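Local structure of StAR-related lipid transfer protein 5 (Homo sapiens, 2R55) at residues C48-V56 with P212-A220; V75-V86 with L222-H230. The protein probably binds cholesterol or other sterols and may take part in the intracellular transport of sterols or other lipids. One frame throughout, in Å; residues are numbered along the deposited sequence.

Interaction 1 of 2, residues C48-V56 with P212-A220; sequences CREGNGVSV and PRSMTRFYA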
loop_
_atom_site.group_PDB
_atom_site.type_symbol
_atom_site.label_atom_id
_atom_site.label_comp_id
_atom_site.label_asym_id
_atom_site.label_seq_id
_atom_site.Cartn_x
_atom_site.Cartn_y
_atom_site.Cartn_z
ATOM N N CYS A 48 -3.148 16.125 6.827
ATOM C CA CYS A 48 -3.250 16.761 5.506
ATOM C C CYS A 48 -4.666 17.281 5.322
ATOM O O CYS A 48 -4.914 18.486 5.250
ATOM C CB CYS A 48 -2.996 15.777 4.357
ATOM S SG CYS A 48 -1.509 14.789 4.361
ATOM N N ARG A 49 -5.586 16.328 5.225
ATOM C CA ARG A 49 -6.972 16.590 4.904
ATOM C C ARG A 49 -7.870 15.555 5.582
ATOM O O ARG A 49 -7.386 14.653 6.275
ATOM C CB ARG A 49 -7.171 16.580 3.382
ATOM C CG ARG A 49 -6.522 15.387 2.697
ATOM C CD ARG A 49 -6.092 15.728 1.281
ATOM N NE ARG A 49 -6.954 15.113 0.280
ATOM C CZ ARG A 49 -7.059 15.526 -0.981
ATOM N NH1 ARG A 49 -6.366 16.582 -1.409
ATOM N NH2 ARG A 49 -7.874 14.891 -1.819
ATOM N N GLU A 50 -9.178 15.712 5.378
ATOM C CA GLU A 50 -10.186 14.818 5.923
ATOM C C GLU A 50 -11.446 14.898 5.051
ATOM O O GLU A 50 -11.356 15.075 3.828
ATOM C CB GLU A 50 -10.481 15.193 7.377
ATOM C CG GLU A 50 -10.680 13.994 8.287
ATOM C CD GLU A 50 -10.114 14.214 9.686
ATOM O OE1 GLU A 50 -10.810 13.885 10.674
ATOM O OE2 GLU A 50 -8.972 14.712 9.803
ATOM N N GLY A 51 -12.612 14.769 5.675
ATOM C CA GLY A 51 -13.870 14.792 4.948
ATOM C C GLY A 51 -14.568 13.451 5.005
ATOM O O GLY A 51 -14.379 12.685 5.955
ATOM N N ASN A 52 -15.371 13.169 3.978
ATOM C CA ASN A 52 -16.192 11.956 3.937
ATOM C C ASN A 52 -15.394 10.652 4.046
ATOM O O ASN A 52 -14.540 10.343 3.196
ATOM C CB ASN A 52 -17.125 11.957 2.716
ATOM C CG ASN A 52 -18.416 12.730 2.970
ATOM O OD1 ASN A 52 -18.713 13.104 4.105
ATOM N ND2 ASN A 52 -19.193 12.966 1.912
ATOM N N GLY A 53 -15.661 9.924 5.132
ATOM C CA GLY A 53 -15.094 8.602 5.368
ATOM C C GLY A 53 -13.647 8.573 5.816
ATOM O O GLY A 53 -13.327 7.959 6.836
ATOM N N VAL A 54 -12.777 9.245 5.061
ATOM C CA VAL A 54 -11.330 9.113 5.220
ATOM C C VAL A 54 -10.682 10.229 6.025
ATOM O O VAL A 54 -11.308 11.234 6.356
ATOM C CB VAL A 54 -10.599 9.084 3.850
ATOM C CG1 VAL A 54 -9.315 8.252 3.945
ATOM C CG2 VAL A 54 -11.508 8.556 2.744
ATOM N N SER A 55 -9.397 10.020 6.312
ATOM C CA SER A 55 -8.531 10.962 7.006
ATOM C C SER A 55 -7.088 10.608 6.665
ATOM O O SER A 55 -6.645 9.461 6.847
ATOM C CB SER A 55 -8.721 10.835 8.502
ATOM O OG SER A 55 -8.357 9.531 8.902
ATOM N N VAL A 56 -6.349 11.575 6.150
ATOM C CA VAL A 56 -4.976 11.293 5.819
ATOM C C VAL A 56 -4.047 12.263 6.531
ATOM O O VAL A 56 -4.352 13.447 6.683
ATOM C CB VAL A 56 -4.727 11.201 4.269
ATOM C CG1 VAL A 56 -5.922 10.554 3.554
ATOM C CG2 VAL A 56 -4.441 12.545 3.675
ATOM N N PRO A 212 -1.337 12.757 -0.753
ATOM C CA PRO A 212 -2.587 12.996 -0.026
ATOM C C PRO A 212 -3.806 12.600 -0.857
ATOM O O PRO A 212 -4.604 11.746 -0.438
ATOM C CB PRO A 212 -2.592 14.509 0.182
ATOM C CG PRO A 212 -1.185 14.924 0.096
ATOM C CD PRO A 212 -0.395 13.878 -0.610
ATOM N N ARG A 213 -3.907 13.201 -2.039
ATOM C CA ARG A 213 -5.007 12.995 -2.968
ATOM C C ARG A 213 -5.093 11.554 -3.422
ATOM O O ARG A 213 -6.181 11.033 -3.658
ATOM C CB ARG A 213 -4.829 13.888 -4.195
ATOM C CG ARG A 213 -4.940 15.382 -3.918
ATOM C CD ARG A 213 -5.752 16.111 -5.030
ATOM N NE ARG A 213 -5.079 16.092 -6.330
ATOM C CZ ARG A 213 -5.637 16.466 -7.486
ATOM N NH1 ARG A 213 -6.900 16.902 -7.538
ATOM N NH2 ARG A 213 -4.924 16.402 -8.607
ATOM N N SER A 214 -3.936 10.914 -3.532
ATOM C CA SER A 214 -3.852 9.530 -3.967
ATOM C C SER A 214 -4.526 8.630 -2.930
ATOM O O SER A 214 -5.258 7.709 -3.287
ATOM C CB SER A 214 -2.381 9.137 -4.175
ATOM O OG SER A 214 -2.247 7.919 -4.888
ATOM N N MET A 215 -4.304 8.936 -1.649
ATOM C CA MET A 215 -4.911 8.182 -0.539
ATOM C C MET A 215 -6.438 8.336 -0.422
ATOM O O MET A 215 -7.141 7.351 -0.226
ATOM C CB MET A 215 -4.233 8.554 0.781
ATOM C CG MET A 215 -4.651 7.711 1.986
ATOM S SD MET A 215 -3.768 6.146 2.123
ATOM C CE MET A 215 -2.167 6.683 2.685
ATOM N N THR A 216 -6.942 9.565 -0.529
ATOM C CA THR A 216 -8.394 9.820 -0.461
ATOM C C THR A 216 -9.174 9.183 -1.629
ATOM O O THR A 216 -10.318 8.747 -1.459
ATOM C CB THR A 216 -8.718 11.318 -0.437
ATOM O OG1 THR A 216 -8.278 11.920 -1.664
ATOM C CG2 THR A 216 -8.052 11.991 0.756
ATOM N N ARG A 217 -8.531 9.139 -2.793
ATOM C CA ARG A 217 -9.045 8.461 -3.978
ATOM C C ARG A 217 -8.988 6.945 -3.844
ATOM O O ARG A 217 -9.860 6.231 -4.354
ATOM C CB ARG A 217 -8.235 8.890 -5.220
ATOM C CG ARG A 217 -8.869 10.008 -6.018
ATOM C CD ARG A 217 -7.829 11.012 -6.532
ATOM N NE ARG A 217 -8.329 11.736 -7.712
ATOM C CZ ARG A 217 -9.281 12.671 -7.683
ATOM N NH1 ARG A 217 -9.852 13.037 -6.529
ATOM N NH2 ARG A 217 -9.669 13.240 -8.815
ATOM N N PHE A 218 -7.936 6.462 -3.184
ATOM C CA PHE A 218 -7.754 5.035 -2.930
ATOM C C PHE A 218 -8.958 4.492 -2.137
ATOM O O PHE A 218 -9.569 3.483 -2.517
ATOM C CB PHE A 218 -6.425 4.818 -2.211
ATOM C CG PHE A 218 -6.217 3.424 -1.673
ATOM C CD1 PHE A 218 -5.657 2.427 -2.468
ATOM C CD2 PHE A 218 -6.521 3.124 -0.343
ATOM C CE1 PHE A 218 -5.436 1.138 -1.937
ATOM C CE2 PHE A 218 -6.318 1.844 0.169
ATOM C CZ PHE A 218 -5.773 0.852 -0.625
ATOM N N TYR A 219 -9.325 5.199 -1.071
ATOM C CA TYR A 219 -10.443 4.787 -0.227
ATOM C C TYR A 219 -11.765 4.968 -0.933
ATOM O O TYR A 219 -12.649 4.109 -0.825
ATOM C CB TYR A 219 -10.449 5.537 1.115
ATOM C CG TYR A 219 -9.509 4.969 2.147
ATOM C CD1 TYR A 219 -8.130 5.192 2.066
ATOM C CD2 TYR A 219 -9.999 4.225 3.222
ATOM C CE1 TYR A 219 -7.279 4.676 3.007
ATOM C CE2 TYR A 219 -9.148 3.711 4.175
ATOM C CZ TYR A 219 -7.788 3.939 4.066
ATOM O OH TYR A 219 -6.942 3.415 5.023
ATOM N N ALA A 220 -11.913 6.089 -1.629
ATOM C CA ALA A 220 -13.096 6.291 -2.461
ATOM C C ALA A 220 -13.301 5.077 -3.380
ATOM O O ALA A 220 -14.388 4.517 -3.424
ATOM C CB ALA A 220 -12.990 7.585 -3.259
#
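V54 sets its CG1 methyl over one face of the Y219 ring, a CH-pi contact 4.0 Å from the ring centroid and 21° off the normal, displaced toward the CG side of the ring. The carbonyl oxygen of M215, one helical turn earlier, lies at the edge of this ring. The other flat group, the R49 guanidinium, carries the backbone of P212 and R213 over one face, with R213 CA offset toward the rim. T216 OG1 stands obliquely to that group and accepts from R49 NH2 at 3.0 Å; the bond is bent, 136° at the hydrogen, and tilted from the guanidinium plane. T216 OG1 in turn donates to R213 O, also 3.0 Å, from above the carbonyl plane. R213 O also accepts R217 N from that same face. By accepting from R49 and donating to R213 O, the hydroxyl relays R49 to the helix backbone.

Between these two groups V56 fills the middle: its CG1 meets M215 CG at 3.5 Å and T216 CG2 at 3.8 Å. With chi1 at -173°, M215 CG lies anti to the backbone N and passes alongside V56 in the opposite direction. At the P212 end, R49 CD crosses the proline ring at CB, 3.9 Å away. C48 and R49 both face V56 in a classic beta bulge, and both side chains point toward the helix.

This is the C-terminal helix of the START fold lying against a hairpin of its curved sheet, nearly antiparallel to strand 54-56. Y219 OH bonds to L190 O on strand 188-197. A buried apolar strip of V54, V56, M215 and Y219 probably carries most of the contact; bordering R49 makes one bent bond across to a neutral hydroxyl, with the like-charged R213 and R217 near.

Interaction 2 of 2, residues V75-V86 with L222-H230; sequences VYGTLEEVWDCV and LQKAVKQFH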
loop_
_atom_site.group_PDB
_atom_site.type_symbol
_atom_site.label_atom_id
_atom_site.label_comp_id
_atom_site.label_asym_id
_atom_site.label_seq_id
_atom_site.Cartn_x
_atom_site.Cartn_y
_atom_site.Cartn_z
ATOM N N VAL A 75 -14.393 1.095 6.351
ATOM C CA VAL A 75 -14.994 0.572 5.124
ATOM C C VAL A 75 -16.224 -0.282 5.458
ATOM O O VAL A 75 -16.186 -1.148 6.344
ATOM C CB VAL A 75 -13.969 -0.177 4.209
ATOM C CG1 VAL A 75 -13.048 -1.078 5.008
ATOM C CG2 VAL A 75 -14.680 -0.964 3.125
ATOM N N TYR A 76 -17.317 -0.018 4.751
ATOM C CA TYR A 76 -18.574 -0.679 5.035
ATOM C C TYR A 76 -18.663 -2.018 4.305
ATOM O O TYR A 76 -19.397 -2.164 3.315
ATOM C CB TYR A 76 -19.743 0.245 4.684
ATOM C CG TYR A 76 -19.878 1.458 5.585
ATOM C CD1 TYR A 76 -21.051 1.684 6.306
ATOM C CD2 TYR A 76 -18.840 2.383 5.712
ATOM C CE1 TYR A 76 -21.186 2.800 7.130
ATOM C CE2 TYR A 76 -18.962 3.496 6.533
ATOM C CZ TYR A 76 -20.135 3.699 7.235
ATOM O OH TYR A 76 -20.260 4.802 8.046
ATOM N N GLY A 77 -17.900 -2.991 4.813
ATOM C CA GLY A 77 -17.882 -4.351 4.281
ATOM C C GLY A 77 -17.353 -5.379 5.273
ATOM O O GLY A 77 -16.680 -5.029 6.252
ATOM N N THR A 78 -17.670 -6.652 5.016
ATOM C CA THR A 78 -17.142 -7.762 5.811
ATOM C C THR A 78 -15.630 -7.786 5.665
ATOM O O THR A 78 -15.108 -7.434 4.618
ATOM C CB THR A 78 -17.691 -9.132 5.349
ATOM O OG1 THR A 78 -17.010 -9.543 4.156
ATOM C CG2 THR A 78 -19.188 -9.069 5.094
ATOM N N LEU A 79 -14.950 -8.223 6.719
ATOM C CA LEU A 79 -13.486 -8.220 6.808
ATOM C C LEU A 79 -12.788 -8.935 5.651
ATOM O O LEU A 79 -11.721 -8.519 5.223
ATOM C CB LEU A 79 -13.046 -8.815 8.154
ATOM C CG LEU A 79 -11.603 -9.243 8.435
ATOM C CD1 LEU A 79 -10.649 -8.053 8.705
ATOM C CD2 LEU A 79 -11.590 -10.189 9.603
ATOM N N GLU A 80 -13.384 -10.005 5.139
ATOM C CA GLU A 80 -12.731 -10.761 4.065
ATOM C C GLU A 80 -13.097 -10.302 2.651
ATOM O O GLU A 80 -12.438 -10.687 1.678
ATOM C CB GLU A 80 -12.930 -12.264 4.263
ATOM C CG GLU A 80 -12.030 -12.816 5.373
ATOM C CD GLU A 80 -12.613 -14.036 6.042
ATOM O OE1 GLU A 80 -12.865 -15.040 5.340
ATOM O OE2 GLU A 80 -12.820 -13.994 7.272
ATOM N N GLU A 81 -14.131 -9.466 2.558
ATOM C CA GLU A 81 -14.402 -8.719 1.340
ATOM C C GLU A 81 -13.374 -7.608 1.150
ATOM O O GLU A 81 -12.794 -7.470 0.067
ATOM C CB GLU A 81 -15.818 -8.140 1.360
ATOM C CG GLU A 81 -16.861 -9.009 0.659
ATOM C CD GLU A 81 -18.290 -8.583 0.969
ATOM O OE1 GLU A 81 -18.473 -7.666 1.800
ATOM O OE2 GLU A 81 -19.237 -9.171 0.389
ATOM N N VAL A 82 -13.124 -6.833 2.211
ATOM C CA VAL A 82 -12.171 -5.729 2.117
ATOM C C VAL A 82 -10.784 -6.275 1.889
ATOM O O VAL A 82 -9.993 -5.658 1.191
ATOM C CB VAL A 82 -12.166 -4.770 3.345
ATOM C CG1 VAL A 82 -13.562 -4.565 3.890
ATOM C CG2 VAL A 82 -11.237 -5.264 4.426
ATOM N N TRP A 83 -10.492 -7.435 2.468
ATOM C CA TRP A 83 -9.170 -8.012 2.313
ATOM C C TRP A 83 -9.004 -8.529 0.895
ATOM O O TRP A 83 -7.989 -8.258 0.247
ATOM C CB TRP A 83 -8.884 -9.098 3.345
ATOM C CG TRP A 83 -7.658 -9.885 3.024
ATOM C CD1 TRP A 83 -7.609 -11.120 2.458
ATOM C CD2 TRP A 83 -6.295 -9.479 3.218
ATOM N NE1 TRP A 83 -6.306 -11.520 2.293
ATOM C CE2 TRP A 83 -5.477 -10.533 2.757
ATOM C CE3 TRP A 83 -5.688 -8.336 3.743
ATOM C CZ2 TRP A 83 -4.084 -10.480 2.810
ATOM C CZ3 TRP A 83 -4.309 -8.283 3.781
ATOM C CH2 TRP A 83 -3.521 -9.350 3.316
ATOM N N ASP A 84 -10.016 -9.237 0.402
ATOM C CA ASP A 84 -10.005 -9.704 -0.986
ATOM C C ASP A 84 -9.681 -8.619 -2.005
ATOM O O ASP A 84 -9.074 -8.889 -3.039
ATOM C CB ASP A 84 -11.305 -10.410 -1.344
ATOM C CG ASP A 84 -11.167 -11.908 -1.278
ATOM O OD1 ASP A 84 -9.979 -12.341 -1.013
ATOM O OD2 ASP A 84 -12.222 -12.644 -1.480
ATOM N N CYS A 85 -10.081 -7.394 -1.687
ATOM C CA CYS A 85 -9.798 -6.239 -2.519
ATOM C C CYS A 85 -8.328 -5.832 -2.535
ATOM O O CYS A 85 -7.767 -5.565 -3.610
ATOM C CB CYS A 85 -10.648 -5.062 -2.065
ATOM S SG CYS A 85 -12.395 -5.319 -2.339
ATOM N N VAL A 86 -7.705 -5.791 -1.360
ATOM C CA VAL A 86 -6.345 -5.246 -1.239
ATOM C C VAL A 86 -5.266 -6.323 -1.156
ATOM O O VAL A 86 -4.094 -6.038 -1.318
ATOM C CB VAL A 86 -6.206 -4.289 -0.032
ATOM C CG1 VAL A 86 -7.201 -3.129 -0.132
ATOM C CG2 VAL A 86 -6.379 -5.056 1.286
ATOM N N LEU A 222 -11.814 1.908 -3.231
ATOM C CA LEU A 222 -12.018 0.714 -2.416
ATOM C C LEU A 222 -13.481 0.527 -1.992
ATOM O O LEU A 222 -13.983 -0.599 -1.998
ATOM C CB LEU A 222 -11.094 0.743 -1.198
ATOM C CG LEU A 222 -10.840 -0.490 -0.318
ATOM C CD1 LEU A 222 -11.776 -0.517 0.873
ATOM C CD2 LEU A 222 -10.893 -1.802 -1.090
ATOM N N GLN A 223 -14.150 1.627 -1.636
ATOM C CA GLN A 223 -15.542 1.581 -1.168
ATOM C C GLN A 223 -16.492 1.068 -2.244
ATOM O O GLN A 223 -17.299 0.170 -1.991
ATOM C CB GLN A 223 -15.993 2.952 -0.654
ATOM C CG GLN A 223 -15.560 3.241 0.786
ATOM C CD GLN A 223 -15.332 4.724 1.056
ATOM O OE1 GLN A 223 -15.340 5.551 0.132
ATOM N NE2 GLN A 223 -15.120 5.065 2.327
ATOM N N LYS A 224 -16.370 1.648 -3.435
ATOM C CA LYS A 224 -17.128 1.263 -4.621
ATOM C C LYS A 224 -17.013 -0.237 -4.907
ATOM O O LYS A 224 -18.059 -0.907 -5.265
ATOM C CB LYS A 224 -16.635 2.092 -5.825
ATOM C CG LYS A 224 -17.137 1.678 -7.239
ATOM C CD LYS A 224 -16.167 2.271 -8.305
ATOM C CE LYS A 224 -16.226 1.542 -9.652
ATOM N NZ LYS A 224 -17.331 2.026 -10.555
ATOM N N ALA A 225 -15.753 -0.753 -4.750
ATOM C CA ALA A 225 -15.485 -2.164 -5.048
ATOM C C ALA A 225 -16.214 -3.074 -4.065
ATOM O O ALA A 225 -16.831 -4.072 -4.459
ATOM C CB ALA A 225 -14.004 -2.440 -5.031
ATOM N N VAL A 226 -16.149 -2.703 -2.790
ATOM C CA VAL A 226 -16.894 -3.384 -1.741
ATOM C C VAL A 226 -18.395 -3.406 -2.055
ATOM O O VAL A 226 -19.021 -4.474 -2.046
ATOM C CB VAL A 226 -16.619 -2.744 -0.361
ATOM C CG1 VAL A 226 -17.716 -3.075 0.624
ATOM C CG2 VAL A 226 -15.275 -3.207 0.170
ATOM N N LYS A 227 -18.960 -2.233 -2.350
ATOM C CA LYS A 227 -20.401 -2.105 -2.581
ATOM C C LYS A 227 -20.910 -3.072 -3.636
ATOM O O LYS A 227 -22.039 -3.547 -3.548
ATOM C CB LYS A 227 -20.788 -0.671 -2.956
ATOM C CG LYS A 227 -20.715 0.311 -1.790
ATOM C CD LYS A 227 -21.957 1.203 -1.736
ATOM C CE LYS A 227 -22.218 1.704 -0.309
ATOM N NZ LYS A 227 -23.626 2.167 -0.118
ATOM N N GLN A 228 -20.059 -3.373 -4.612
ATOM C CA GLN A 228 -20.399 -4.256 -5.722
ATOM C C GLN A 228 -20.735 -5.695 -5.301
ATOM O O GLN A 228 -21.452 -6.393 -6.016
ATOM C CB GLN A 228 -19.298 -4.223 -6.796
ATOM C CG GLN A 228 -19.314 -2.946 -7.659
ATOM C CD GLN A 228 -18.063 -2.789 -8.544
ATOM O OE1 GLN A 228 -17.825 -3.689 -9.511
ATOM N NE2 GLN A 228 -17.273 -1.618 -8.228
ATOM N N PHE A 229 -20.239 -6.127 -4.140
ATOM C CA PHE A 229 -20.593 -7.448 -3.597
ATOM C C PHE A 229 -21.906 -7.415 -2.822
ATOM O O PHE A 229 -22.561 -8.447 -2.651
ATOM C CB PHE A 229 -19.471 -8.024 -2.724
ATOM C CG PHE A 229 -18.117 -8.025 -3.388
ATOM C CD1 PHE A 229 -17.899 -8.741 -4.568
ATOM C CD2 PHE A 229 -17.061 -7.313 -2.835
ATOM C CE1 PHE A 229 -16.653 -8.740 -5.186
ATOM C CE2 PHE A 229 -15.808 -7.312 -3.441
ATOM C CZ PHE A 229 -15.607 -8.027 -4.619
ATOM N N HIS A 230 -22.297 -6.228 -2.365
ATOM C CA HIS A 230 -23.579 -6.056 -1.675
ATOM C C HIS A 230 -24.706 -5.659 -2.626
ATOM O O HIS A 230 -25.765 -5.197 -2.194
ATOM C CB HIS A 230 -23.421 -5.040 -0.552
ATOM C CG HIS A 230 -22.324 -5.387 0.401
ATOM N ND1 HIS A 230 -21.243 -4.558 0.623
ATOM C CD2 HIS A 230 -22.123 -6.495 1.158
ATOM C CE1 HIS A 230 -20.432 -5.132 1.494
ATOM N NE2 HIS A 230 -20.939 -6.311 1.827
#
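C85 and L222 make a close apolar contact here, C85 CB to L222 CD2 at 3.4 Å, and V86 CG1 touches the same methyl. The other branch, L222 CD1, meets V75 CG2 at 3.7 Å, so this leucine spans the strand end and the helix. V226 is also forked: CG2 lies against V75 CG2 at 3.8 Å, while CG1, anti to the backbone N (chi1 159°), reaches the backbone at Y76 O and G77 CA. G77 has no side chain, and this lets V226 and the H230 ring edge come up against its CA.

F229 presents its ring edge to C85 SG, a sulfur-aromatic contact 5.5 Å from the centroid and practically in the ring plane. E81 runs past F229 in the opposite direction, its carboxylate turned 22° from the ring, with OE2 3.3 Å from F229 CB. Its OE1 lies 2.8 Å from H230 NE2, the carboxylate and imidazole planes being 73° apart.

Behind this first shell, T78 and E81 form a capping box at the start of helix 79-86: E81 N donates to T78 OG1 at 3.3 Å, and T78 N returns a weak bond to E81 OE1. Y76 centres an inverse gamma turn that leads from the strand into this cap. G77 O accepts from T188 OG1, C85 O from W97 NE1, and W97 also packs on L222 and A225.

The contact joins helix 79-86 to the end of the C-terminal helix of the START fold. Its interior is aliphatic, with the C85 sulfur as the one side-chain heteroatom among V75, V82, L222, A225 and V226; polar chemistry is kept to the outer end, where the E81 carboxylate lies beside the exposed H230 imidazole.

Interactions 1 and 2 lie about 17 Å apart, centre to centre, on successive portions of helix 204-227, the C-terminal helix of the START fold. Along the chain their segments alternate: 48-56, 75-86, 212-220, 222-230. Strand 67-75 pairs with strand 54-60 and leads from the first hairpin toward helix 79-86, so the sheet connects the two sites as well. They also touch directly, F218 CZ lying 4.3 Å from V86 CG1. The middle of the helix packs on hairpin 46-60 and its C-terminal end on helix 79-86. In START domains this helix covers the lipid cavity; the two contacts join it to the sheet and to helix 79-86.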